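Side-chain contacts in prolyl-ACP dehydrogenase (Oscillatoria sp., PDB 4IRN), which probably oxidises a prolyl group tethered to an acyl carrier protein, using bound FAD, in the biosynthesis of the cyanotoxin anatoxin-a: residues A393-S396 with K397-G401; H274-E277 with W278-G281; H127-A130 with C131-L135; T267-A270 with I271-S275. All blocks are in the same frame, centred on the assembly; numbering follows the deposited sequence.

Contact 1: A393-S396 with K397-G401; sequences AIAS and KFYSG. With FAD (flavin-adenine dinucleotide), chain I.
At the C-terminal end of helix 386-395, in the FAD site of this acyl-CoA dehydrogenase fold, Ala-395 and Ser-396 meet Phe-398 and Tyr-399 as the chain leaves the helix for a type II beta turn, Phe-398 to Gly-401. Lys-397 N and Phe-398 N bond three residues back, while Tyr-399 N bonds four back. Ala-395 O accepts two amides: Tyr-399 N, 3.0 Å from Ala-395 O and nearly straight beyond the carbonyl, and Phe-398 N, which comes from above the carbonyl plane. Lys-397 N donates to Ile-394 O, again from above the carbonyl plane.

Tyr-399 has its CG set between backbone N and carbonyl carbon (chi1 65°), which folds the ring back over the chain. Ser-396 CA then sits over one face, 3.8 Å from the ring centroid, as a CH-pi contact, and Tyr-399 CE2 lies 3.6 Å from Ala-395 CB. Ser-396 OG turns away from the ring and bonds to Ala-393 O. The side chains of Ile-394 and Phe-398 run side by side in the same direction, CG2 of Ile-394 being 3.6 Å from CE2 of Phe-398.

Lys-397, bent at its third torsion, sends NZ to a salt bridge with Glu-373 of the second subunit. Gly-376 of that subunit packs on Phe-398, so this corner of the flavin site lies at a subunit interface. On the flavin side, Phe-398 CB is 3.8 Å from the FAD methyl C8M, and the FAD hydroxyl O3' donates a hydrogen bond to Phe-398 O at 3.0 Å.

Contact 2: H274-E277 with W278-G281; sequences HSME and WERG
Glu-279 N donates to Ser-275 O at 2.9 Å and Arg-280 N to Met-276 O at 3.0 Å, the firmer rungs of this helical ladder; the flanking bonds, Trp-278 N to His-274 O and Gly-281 N to Glu-277 O, are weak. The charged ends find their partners elsewhere in the chain. Glu-279 OE2 is hydrogen-bonded to Ser-400 OG and Arg-280 NE to Ser-400 O, so two neighbouring residues grip the beta turn next to the flavin, while Glu-277 OE2 makes a salt bridge to Lys-343.

Between these polar arms lies Met-276, bent at its second and third torsions. Its CB rests above one face of the Arg-280 guanidinium, toward the rim, and its SD passes 3.7 Å from Glu-279 OE1, the two side chains running alongside.

One helical turn links His-274 with Trp-278 as an offset edge-to-face pair. The indole presents its CD1-NE1 edge to the imidazole face, with ring centroids 4.5 Å apart and planes at 62°. The histidine ring leans forward toward that edge because its chi1 of 177° carries CG away from the backbone N.

This part of helix 268-282 is hemmed in by other helices: 118-138 lies against Ser-275, Trp-278 and Glu-279, helix 350-375 against Met-276 and Glu-277, and helix 403-414 against Arg-280.

Contact 3: H127-A130 with C131-L135; sequences HIWA and CEMPL
The chi1 of His-127 (170°) swings its ring forward along the helix, and that of Glu-132 (-69°) sends its extended chain back, so the two side chains meet across a pi-type turn of helix 118-138. Here the backbone bonds span five residues: Glu-132 N to His-127 O at 3.1 Å and Met-133 N to Ile-128 O at 3.0 Å. Each amide lies almost straight ahead of its carbonyl. Pro-134 follows with no N-H to give to the turn before, and the helix kinks there. Its ring packs instead on the backbone, CG being 3.4 Å from Ala-130 O.

The wide turn brings residues five apart onto the same side. Glu-132 OE2 receives a weak, strongly bent hydrogen bond from His-127 NE2 (3.1 Å), the ring and carboxylate planes being 59° apart. His-127 ND1 is held more firmly by the backbone N of Ala-158, which pins the imidazole to the start of strand 158-161, and NE2 has a second weak partner in Leu-151 O. The other carboxylate oxygen, Glu-132 OE1, lies against the aliphatic Ile-128 CG1 at 3.8 Å, and the Glu-132 side chain as a whole also packs on Leu-148 and Ile-90.

Farther round the helix, Trp-129 and Met-133 run alongside each other in a Met-aromatic contact. Asn-125 OD1 accepts the indole NE1. The sulfur SD of Met-133 stands oblique to the six-membered ring of Trp-129, 5.4 Å from its centroid, and the closer touch is Met-133 CG on Trp-129 CE3, at 3.6 Å.

Contact 4: T267-A270 with I271-S275; sequences TGLA and IFNHS
Four successive amides, from Ile-271 to His-274, bond back to the carbonyls of Thr-267 to Ala-270 in regular alpha-helical register near the start of helix 268-282, with Asn-273 N to Leu-269 O (2.8 Å) nearly straight. Ile-271 N meets Thr-267 O at 3.0 Å in the carbonyl plane, whereas the donors of Phe-272 and His-274 are tilted out of it.

The side chains that meet are four apart. CG2 of Thr-267 lies across the ethyl branch of Ile-271, 4.0 Å from its CG1, leaving the threonine OG1 to bond to Glu-264 O just ahead of the helix. Ile-271 itself leans on Pro-134 and Phe-138 of helix 118-138. Gly-268 is tied by backbone hydrogen bonds to Leu-218, joining the helix to the beginning of strand 218-224.

On a more exposed side, Leu-269 and Asn-273 cross at an angle. Phe-272, whose CG is anti to the backbone N (chi1 -175°), extends from the helix toward the flavin side: its ring meets Phe-206 of strand 202-208 edge-to-face, and the side chain of Phe-272 is about 4 Å from those of the FAD-binding residues His-160 and Ala-162. At the Leu-269 crossing the leucine methyl CD1 touches the amide, 3.5 Å from Asn-273 ND2.

Overall arrangement
Along the chain the order is contact 3, contact 4, contact 2, contact 1. Contacts 4 and 2 overlap on helix 268-282, sharing His-274 and Ser-275, with centres 10 Å apart. Helix 118-138, which carries contact 3, packs across both; the centre of contact 3 is 9 Å from that of contact 2 and 12 Å from that of contact 4. Trp-129 and Met-133 press on Trp-278, and Pro-134 on Ile-271. Contact 1, where helix 386-395 passes into the loop before helix 403-414, touches contact 2 through Ser-400, centres 14 Å apart, but neither contact 3 nor contact 4. The two packed helices thus join the N-terminal and C-terminal family regions, and helix 268-282 carries the link on to the FAD-contacting loop of contact 1.

Contact 1: A393-S396 with K397-G401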
loop_
_atom_site.group_PDB
_atom_site.type_symbol
_atom_site.label_atom_id
_atom_site.label_comp_id
_atom_site.label_asym_id
_atom_site.label_seq_id
_atom_site.Cartn_x
_atom_site.Cartn_y
_atom_site.Cartn_z
ATOM N N ALA A 393 17.743 -5.808 7.947
ATOM C CA ALA A 393 17.142 -4.921 6.948
ATOM C C ALA A 393 16.564 -3.627 7.534
ATOM O O ALA A 393 16.651 -2.588 6.876
ATOM C CB ALA A 393 16.071 -5.661 6.159
ATOM N N ILE A 394 15.968 -3.683 8.745
ATOM C CA ILE A 394 15.364 -2.515 9.400
ATOM C C ILE A 394 16.366 -1.382 9.621
ATOM O O ILE A 394 16.029 -0.226 9.370
ATOM C CB ILE A 394 14.585 -2.901 10.687
ATOM C CG1 ILE A 394 13.392 -3.815 10.328
ATOM C CG2 ILE A 394 14.103 -1.659 11.460
ATOM C CD1 ILE A 394 12.874 -4.620 11.434
ATOM N N ALA A 395 17.600 -1.720 10.044
ATOM C CA ALA A 395 18.688 -0.769 10.297
ATOM C C ALA A 395 18.852 0.259 9.171
ATOM O O ALA A 395 19.037 1.442 9.456
ATOM C CB ALA A 395 19.992 -1.514 10.513
ATOM N N SER A 396 18.719 -0.199 7.898
ATOM C CA SER A 396 18.841 0.602 6.674
ATOM C C SER A 396 17.859 1.765 6.600
ATOM O O SER A 396 18.113 2.715 5.866
ATOM C CB SER A 396 18.730 -0.284 5.436
ATOM O OG SER A 396 17.414 -0.784 5.262
ATOM N N LYS A 397 16.758 1.695 7.370
ATOM C CA LYS A 397 15.714 2.724 7.456
ATOM C C LYS A 397 16.125 3.839 8.428
ATOM O O LYS A 397 15.432 4.860 8.504
ATOM C CB LYS A 397 14.371 2.103 7.877
ATOM C CG LYS A 397 13.768 1.202 6.811
ATOM C CD LYS A 397 12.399 0.704 7.170
ATOM C CE LYS A 397 11.309 1.598 6.654
ATOM N NZ LYS A 397 9.997 0.933 6.820
ATOM N N PHE A 398 17.259 3.648 9.156
ATOM C CA PHE A 398 17.773 4.608 10.140
ATOM C C PHE A 398 19.174 5.135 9.837
ATOM O O PHE A 398 19.383 6.351 9.932
ATOM C CB PHE A 398 17.645 4.064 11.569
ATOM C CG PHE A 398 16.243 3.595 11.872
ATOM C CD1 PHE A 398 15.197 4.505 11.983
ATOM C CD2 PHE A 398 15.953 2.240 11.977
ATOM C CE1 PHE A 398 13.897 4.074 12.228
ATOM C CE2 PHE A 398 14.651 1.806 12.226
ATOM C CZ PHE A 398 13.633 2.728 12.345
ATOM N N TYR A 399 20.131 4.249 9.451
ATOM C CA TYR A 399 21.461 4.732 9.078
ATOM C C TYR A 399 21.416 5.357 7.690
ATOM O O TYR A 399 20.519 5.022 6.903
ATOM C CB TYR A 399 22.570 3.683 9.253
ATOM C CG TYR A 399 22.490 2.463 8.368
ATOM C CD1 TYR A 399 22.874 2.521 7.030
ATOM C CD2 TYR A 399 22.187 1.214 8.900
ATOM C CE1 TYR A 399 22.853 1.388 6.222
ATOM C CE2 TYR A 399 22.182 0.071 8.104
ATOM C CZ TYR A 399 22.503 0.164 6.765
ATOM O OH TYR A 399 22.489 -0.969 5.990
ATOM N N SER A 400 22.329 6.317 7.417
ATOM C CA SER A 400 22.426 7.113 6.175
ATOM C C SER A 400 21.231 8.081 6.034
ATOM O O SER A 400 21.051 8.702 4.985
ATOM C CB SER A 400 22.566 6.219 4.938
ATOM O OG SER A 400 23.603 5.260 5.079
ATOM N N GLY A 401 20.445 8.208 7.105
ATOM C CA GLY A 401 19.253 9.045 7.158
ATOM C C GLY A 401 17.981 8.223 7.135
ATOM O O GLY A 401 17.941 7.154 6.518
HETATM P PA FAD I . 15.541 11.745 14.866
HETATM O O1A FAD I . 16.461 12.434 13.938
HETATM O O2A FAD I . 15.520 12.041 16.357
HETATM O O5B FAD I . 14.048 12.012 14.427
HETATM C C5B FAD I . 12.969 11.344 15.102
HETATM C C4B FAD I . 11.940 10.959 14.074
HETATM O O4B FAD I . 11.316 12.145 13.557
HETATM C C3B FAD I . 12.472 10.151 12.889
HETATM O O3B FAD I . 11.826 8.888 12.853
HETATM C C2B FAD I . 12.188 11.002 11.640
HETATM O O2B FAD I . 11.423 10.252 10.708
HETATM C C1B FAD I . 11.324 12.160 12.141
HETATM N N9A FAD I . 11.763 13.478 11.685
HETATM C C8A FAD I . 12.794 14.223 12.194
HETATM N N7A FAD I . 13.006 15.348 11.554
HETATM C C5A FAD I . 12.051 15.348 10.554
HETATM C C6A FAD I . 11.751 16.265 9.516
HETATM N N6A FAD I . 12.410 17.409 9.320
HETATM N N1A FAD I . 10.742 15.952 8.674
HETATM C C2A FAD I . 10.075 14.812 8.868
HETATM N N3A FAD I . 10.258 13.886 9.813
HETATM C C4A FAD I . 11.269 14.202 10.625
HETATM N N1 FAD I . 25.524 8.348 12.774
HETATM C C2 FAD I . 26.833 8.749 12.638
HETATM O O2 FAD I . 27.131 9.944 12.655
HETATM N N3 FAD I . 27.848 7.804 12.503
HETATM C C4 FAD I . 27.673 6.441 12.494
HETATM O O4 FAD I . 28.647 5.699 12.370
HETATM C C4X FAD I . 26.283 6.008 12.647
HETATM N N5 FAD I . 26.035 4.718 12.682
HETATM C C5X FAD I . 24.716 4.318 12.894
HETATM C C6 FAD I . 24.438 2.948 12.931
HETATM C C7 FAD I . 23.142 2.478 13.119
HETATM C C7M FAD I . 22.871 0.997 13.060
HETATM C C8 FAD I . 22.091 3.404 13.297
HETATM C C8M FAD I . 20.668 2.952 13.497
HETATM C C9 FAD I . 22.367 4.765 13.279
HETATM C C9A FAD I . 23.656 5.247 13.072
HETATM N N10 FAD I . 23.967 6.636 13.028
HETATM C C10 FAD I . 25.256 7.046 12.799
HETATM C "C1'" FAD I . 22.901 7.621 13.318
HETATM C "C2'" FAD I . 21.839 7.573 12.229
HETATM O "O2'" FAD I . 22.265 8.253 11.050
HETATM C "C3'" FAD I . 20.510 8.115 12.753
HETATM O "O3'" FAD I . 19.556 7.056 12.798
HETATM C "C4'" FAD I . 19.937 9.282 11.946
HETATM O "O4'" FAD I . 20.864 10.370 11.940
HETATM C "C5'" FAD I . 18.556 9.707 12.410
HETATM O "O5'" FAD I . 18.619 10.281 13.726
HETATM P P FAD I . 17.611 9.770 14.870
HETATM O O1P FAD I . 17.404 8.304 14.806
HETATM O O2P FAD I . 18.326 10.420 16.029
HETATM O O3P FAD I . 16.079 10.225 14.772
#

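Contact 2: H274-E277 with W278-G281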
loop_
_atom_site.group_PDB
_atom_site.type_symbol
_atom_site.label_atom_id
_atom_site.label_comp_id
_atom_site.label_asym_id
_atom_site.label_seq_id
_atom_site.Cartn_x
_atom_site.Cartn_y
_atom_site.Cartn_z
ATOM N N HIS A 274 29.028 15.467 0.797
ATOM C CA HIS A 274 29.758 14.629 -0.155
ATOM C C HIS A 274 29.795 13.192 0.388
ATOM O O HIS A 274 29.589 12.240 -0.359
ATOM C CB HIS A 274 31.175 15.173 -0.358
ATOM C CG HIS A 274 32.039 14.347 -1.255
ATOM N ND1 HIS A 274 32.849 13.344 -0.745
ATOM C CD2 HIS A 274 32.165 14.369 -2.602
ATOM C CE1 HIS A 274 33.454 12.805 -1.791
ATOM N NE2 HIS A 274 33.074 13.385 -2.932
ATOM N N SER A 275 29.971 13.055 1.715
ATOM C CA SER A 275 29.991 11.784 2.441
ATOM C C SER A 275 28.622 11.078 2.332
ATOM O O SER A 275 28.597 9.865 2.123
ATOM C CB SER A 275 30.402 12.006 3.895
ATOM O OG SER A 275 30.211 10.854 4.700
ATOM N N MET A 276 27.506 11.837 2.388
ATOM C CA MET A 276 26.139 11.318 2.232
ATOM C C MET A 276 25.830 10.866 0.812
ATOM O O MET A 276 24.999 9.992 0.617
ATOM C CB MET A 276 25.091 12.320 2.727
ATOM C CG MET A 276 24.950 12.375 4.231
ATOM S SD MET A 276 24.897 10.757 5.027
ATOM C CE MET A 276 23.674 11.048 6.325
ATOM N N GLU A 277 26.480 11.470 -0.191
ATOM C CA GLU A 277 26.318 11.056 -1.589
ATOM C C GLU A 277 26.820 9.597 -1.746
ATOM O O GLU A 277 26.077 8.743 -2.224
ATOM C CB GLU A 277 27.127 11.972 -2.511
ATOM C CG GLU A 277 26.292 12.913 -3.338
ATOM C CD GLU A 277 27.139 13.951 -4.035
ATOM O OE1 GLU A 277 27.369 15.029 -3.441
ATOM O OE2 GLU A 277 27.586 13.680 -5.171
ATOM N N TRP A 278 28.059 9.314 -1.278
ATOM C CA TRP A 278 28.674 7.991 -1.363
ATOM C C TRP A 278 28.000 6.995 -0.448
ATOM O O TRP A 278 27.808 5.840 -0.844
ATOM C CB TRP A 278 30.182 8.061 -1.064
ATOM C CG TRP A 278 30.966 8.821 -2.099
ATOM C CD1 TRP A 278 31.406 10.106 -2.008
ATOM C CD2 TRP A 278 31.342 8.361 -3.405
ATOM N NE1 TRP A 278 32.033 10.476 -3.175
ATOM C CE2 TRP A 278 32.014 9.423 -4.047
ATOM C CE3 TRP A 278 31.164 7.157 -4.103
ATOM C CZ2 TRP A 278 32.519 9.316 -5.344
ATOM C CZ3 TRP A 278 31.688 7.043 -5.384
ATOM C CH2 TRP A 278 32.356 8.114 -5.989
ATOM N N GLU A 279 27.631 7.437 0.772
ATOM C CA GLU A 279 26.989 6.578 1.766
ATOM C C GLU A 279 25.619 6.101 1.298
ATOM O O GLU A 279 25.447 4.905 1.078
ATOM C CB GLU A 279 26.893 7.285 3.117
ATOM C CG GLU A 279 26.808 6.346 4.310
ATOM C CD GLU A 279 26.647 7.048 5.646
ATOM O OE1 GLU A 279 27.328 8.077 5.871
ATOM O OE2 GLU A 279 25.851 6.557 6.480
ATOM N N ARG A 280 24.675 7.031 1.089
ATOM C CA ARG A 280 23.302 6.741 0.660
ATOM C C ARG A 280 23.221 5.890 -0.597
ATOM O O ARG A 280 22.428 4.952 -0.644
ATOM C CB ARG A 280 22.473 8.031 0.496
ATOM C CG ARG A 280 22.123 8.687 1.815
ATOM C CD ARG A 280 21.587 10.081 1.619
ATOM N NE ARG A 280 21.328 10.730 2.904
ATOM C CZ ARG A 280 20.756 11.921 3.043
ATOM N NH1 ARG A 280 20.375 12.610 1.976
ATOM N NH2 ARG A 280 20.545 12.424 4.249
ATOM N N GLY A 281 24.060 6.201 -1.578
ATOM C CA GLY A 281 24.069 5.500 -2.850
ATOM C C GLY A 281 24.745 4.143 -2.875
ATOM O O GLY A 281 24.404 3.320 -3.726
#

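Contact 3: H127-A130 with C131-L135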
loop_
_atom_site.group_PDB
_atom_site.type_symbol
_atom_site.label_atom_id
_atom_site.label_comp_id
_atom_site.label_asym_id
_atom_site.label_seq_id
_atom_site.Cartn_x
_atom_site.Cartn_y
_atom_site.Cartn_z
ATOM N N HIS A 127 33.105 2.224 6.639
ATOM C CA HIS A 127 34.543 2.472 6.575
ATOM C C HIS A 127 34.957 3.015 5.190
ATOM O O HIS A 127 35.676 4.008 5.118
ATOM C CB HIS A 127 35.293 1.176 6.939
ATOM C CG HIS A 127 36.777 1.198 6.705
ATOM N ND1 HIS A 127 37.660 1.531 7.711
ATOM C CD2 HIS A 127 37.483 0.895 5.589
ATOM C CE1 HIS A 127 38.864 1.436 7.172
ATOM N NE2 HIS A 127 38.805 1.055 5.899
ATOM N N ILE A 128 34.476 2.390 4.104
ATOM C CA ILE A 128 34.779 2.804 2.732
ATOM C C ILE A 128 34.163 4.147 2.324
ATOM O O ILE A 128 34.886 5.078 1.977
ATOM C CB ILE A 128 34.413 1.691 1.709
ATOM C CG1 ILE A 128 35.215 0.408 1.966
ATOM C CG2 ILE A 128 34.636 2.163 0.278
ATOM C CD1 ILE A 128 34.494 -0.885 1.536
ATOM N N TRP A 129 32.823 4.220 2.334
ATOM C CA TRP A 129 32.054 5.378 1.870
ATOM C C TRP A 129 31.988 6.596 2.772
ATOM O O TRP A 129 32.011 7.714 2.250
ATOM C CB TRP A 129 30.667 4.975 1.344
ATOM C CG TRP A 129 30.689 3.766 0.451
ATOM C CD1 TRP A 129 30.226 2.521 0.751
ATOM C CD2 TRP A 129 31.278 3.671 -0.853
ATOM N NE1 TRP A 129 30.458 1.664 -0.295
ATOM C CE2 TRP A 129 31.112 2.340 -1.291
ATOM C CE3 TRP A 129 31.915 4.589 -1.710
ATOM C CZ2 TRP A 129 31.556 1.903 -2.548
ATOM C CZ3 TRP A 129 32.370 4.152 -2.949
ATOM C CH2 TRP A 129 32.192 2.823 -3.356
ATOM N N ALA A 130 31.903 6.407 4.102
ATOM C CA ALA A 130 31.805 7.534 5.031
ATOM C C ALA A 130 33.142 8.020 5.607
ATOM O O ALA A 130 33.174 9.078 6.249
ATOM C CB ALA A 130 30.823 7.217 6.148
ATOM N N CYS A 131 34.235 7.264 5.383
ATOM C CA CYS A 131 35.544 7.615 5.917
ATOM C C CYS A 131 36.634 7.739 4.858
ATOM O O CYS A 131 37.250 8.802 4.766
ATOM C CB CYS A 131 35.943 6.651 7.026
ATOM S SG CYS A 131 34.694 6.456 8.319
ATOM N N GLU A 132 36.887 6.664 4.076
ATOM C CA GLU A 132 37.921 6.664 3.032
ATOM C C GLU A 132 37.621 7.660 1.912
ATOM O O GLU A 132 38.529 8.380 1.492
ATOM C CB GLU A 132 38.141 5.260 2.439
ATOM C CG GLU A 132 38.786 4.237 3.363
ATOM C CD GLU A 132 39.062 2.885 2.732
ATOM O OE1 GLU A 132 38.407 2.545 1.725
ATOM O OE2 GLU A 132 39.912 2.143 3.264
ATOM N N MET A 133 36.360 7.689 1.423
ATOM C CA MET A 133 35.926 8.589 0.348
ATOM C C MET A 133 36.063 10.099 0.652
ATOM O O MET A 133 36.716 10.776 -0.145
ATOM C CB MET A 133 34.531 8.241 -0.176
ATOM C CG MET A 133 34.484 6.994 -1.037
ATOM S SD MET A 133 35.710 6.856 -2.365
ATOM C CE MET A 133 35.386 8.334 -3.319
ATOM N N PRO A 134 35.519 10.657 1.777
ATOM C CA PRO A 134 35.741 12.088 2.059
ATOM C C PRO A 134 37.229 12.450 2.217
ATOM O O PRO A 134 37.624 13.556 1.830
ATOM C CB PRO A 134 34.964 12.325 3.356
ATOM C CG PRO A 134 34.836 10.994 3.976
ATOM C CD PRO A 134 34.718 10.027 2.846
ATOM N N LEU A 135 38.055 11.519 2.762
ATOM C CA LEU A 135 39.509 11.675 2.922
ATOM C C LEU A 135 40.198 11.763 1.538
ATOM O O LEU A 135 41.085 12.591 1.350
ATOM C CB LEU A 135 40.092 10.518 3.775
ATOM C CG LEU A 135 41.622 10.380 3.933
ATOM C CD1 LEU A 135 42.247 11.619 4.543
ATOM C CD2 LEU A 135 41.960 9.188 4.795
#

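Contact 4: T267-A270 with I271-S275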
loop_
_atom_site.group_PDB
_atom_site.type_symbol
_atom_site.label_atom_id
_atom_site.label_comp_id
_atom_site.label_asym_id
_atom_site.label_seq_id
_atom_site.Cartn_x
_atom_site.Cartn_y
_atom_site.Cartn_z
ATOM N N THR A 267 34.245 23.999 5.958
ATOM C CA THR A 267 34.052 23.041 4.850
ATOM C C THR A 267 33.261 21.773 5.281
ATOM O O THR A 267 32.807 21.014 4.419
ATOM C CB THR A 267 35.409 22.666 4.173
ATOM O OG1 THR A 267 36.273 23.792 4.004
ATOM C CG2 THR A 267 35.240 21.963 2.817
ATOM N N GLY A 268 33.105 21.579 6.593
ATOM C CA GLY A 268 32.420 20.440 7.207
ATOM C C GLY A 268 31.102 20.024 6.593
ATOM O O GLY A 268 30.829 18.835 6.484
ATOM N N LEU A 269 30.270 20.962 6.178
ATOM C CA LEU A 269 28.992 20.691 5.519
ATOM C C LEU A 269 29.208 20.038 4.138
ATOM O O LEU A 269 28.591 19.001 3.848
ATOM C CB LEU A 269 28.148 21.986 5.413
ATOM C CG LEU A 269 26.853 21.889 4.587
ATOM C CD1 LEU A 269 25.805 21.067 5.300
ATOM C CD2 LEU A 269 26.319 23.263 4.242
ATOM N N ALA A 270 30.087 20.658 3.295
ATOM C CA ALA A 270 30.432 20.151 1.970
ATOM C C ALA A 270 30.986 18.720 2.079
ATOM O O ALA A 270 30.674 17.873 1.238
ATOM C CB ALA A 270 31.453 21.062 1.302
ATOM N N ILE A 271 31.770 18.462 3.136
ATOM C CA ILE A 271 32.354 17.155 3.397
ATOM C C ILE A 271 31.255 16.151 3.779
ATOM O O ILE A 271 31.234 15.053 3.244
ATOM C CB ILE A 271 33.529 17.237 4.431
ATOM C CG1 ILE A 271 34.629 18.212 3.943
ATOM C CG2 ILE A 271 34.138 15.857 4.709
ATOM C CD1 ILE A 271 35.861 18.343 4.837
ATOM N N PHE A 272 30.329 16.549 4.668
ATOM C CA PHE A 272 29.233 15.695 5.128
ATOM C C PHE A 272 28.280 15.327 3.983
ATOM O O PHE A 272 27.876 14.162 3.853
ATOM C CB PHE A 272 28.472 16.368 6.286
ATOM C CG PHE A 272 27.401 15.495 6.898
ATOM C CD1 PHE A 272 27.719 14.556 7.872
ATOM C CD2 PHE A 272 26.068 15.616 6.506
ATOM C CE1 PHE A 272 26.725 13.750 8.432
ATOM C CE2 PHE A 272 25.078 14.809 7.072
ATOM C CZ PHE A 272 25.412 13.890 8.034
ATOM N N ASN A 273 27.904 16.347 3.189
ATOM C CA ASN A 273 27.009 16.205 2.047
ATOM C C ASN A 273 27.659 15.377 0.941
ATOM O O ASN A 273 26.950 14.632 0.248
ATOM C CB ASN A 273 26.547 17.578 1.537
ATOM C CG ASN A 273 25.407 18.205 2.329
ATOM O OD1 ASN A 273 24.663 17.530 3.071
ATOM N ND2 ASN A 273 25.264 19.525 2.200
ATOM N N HIS A 274 29.028 15.467 0.797
ATOM C CA HIS A 274 29.758 14.629 -0.155
ATOM C C HIS A 274 29.795 13.192 0.388
ATOM O O HIS A 274 29.589 12.240 -0.359
ATOM C CB HIS A 274 31.175 15.173 -0.358
ATOM C CG HIS A 274 32.039 14.347 -1.255
ATOM N ND1 HIS A 274 32.849 13.344 -0.745
ATOM C CD2 HIS A 274 32.165 14.369 -2.602
ATOM C CE1 HIS A 274 33.454 12.805 -1.791
ATOM N NE2 HIS A 274 33.074 13.385 -2.932
ATOM N N SER A 275 29.971 13.055 1.715
ATOM C CA SER A 275 29.991 11.784 2.441
ATOM C C SER A 275 28.622 11.078 2.332
ATOM O O SER A 275 28.597 9.865 2.123
ATOM C CB SER A 275 30.402 12.006 3.895
ATOM O OG SER A 275 30.211 10.854 4.700
#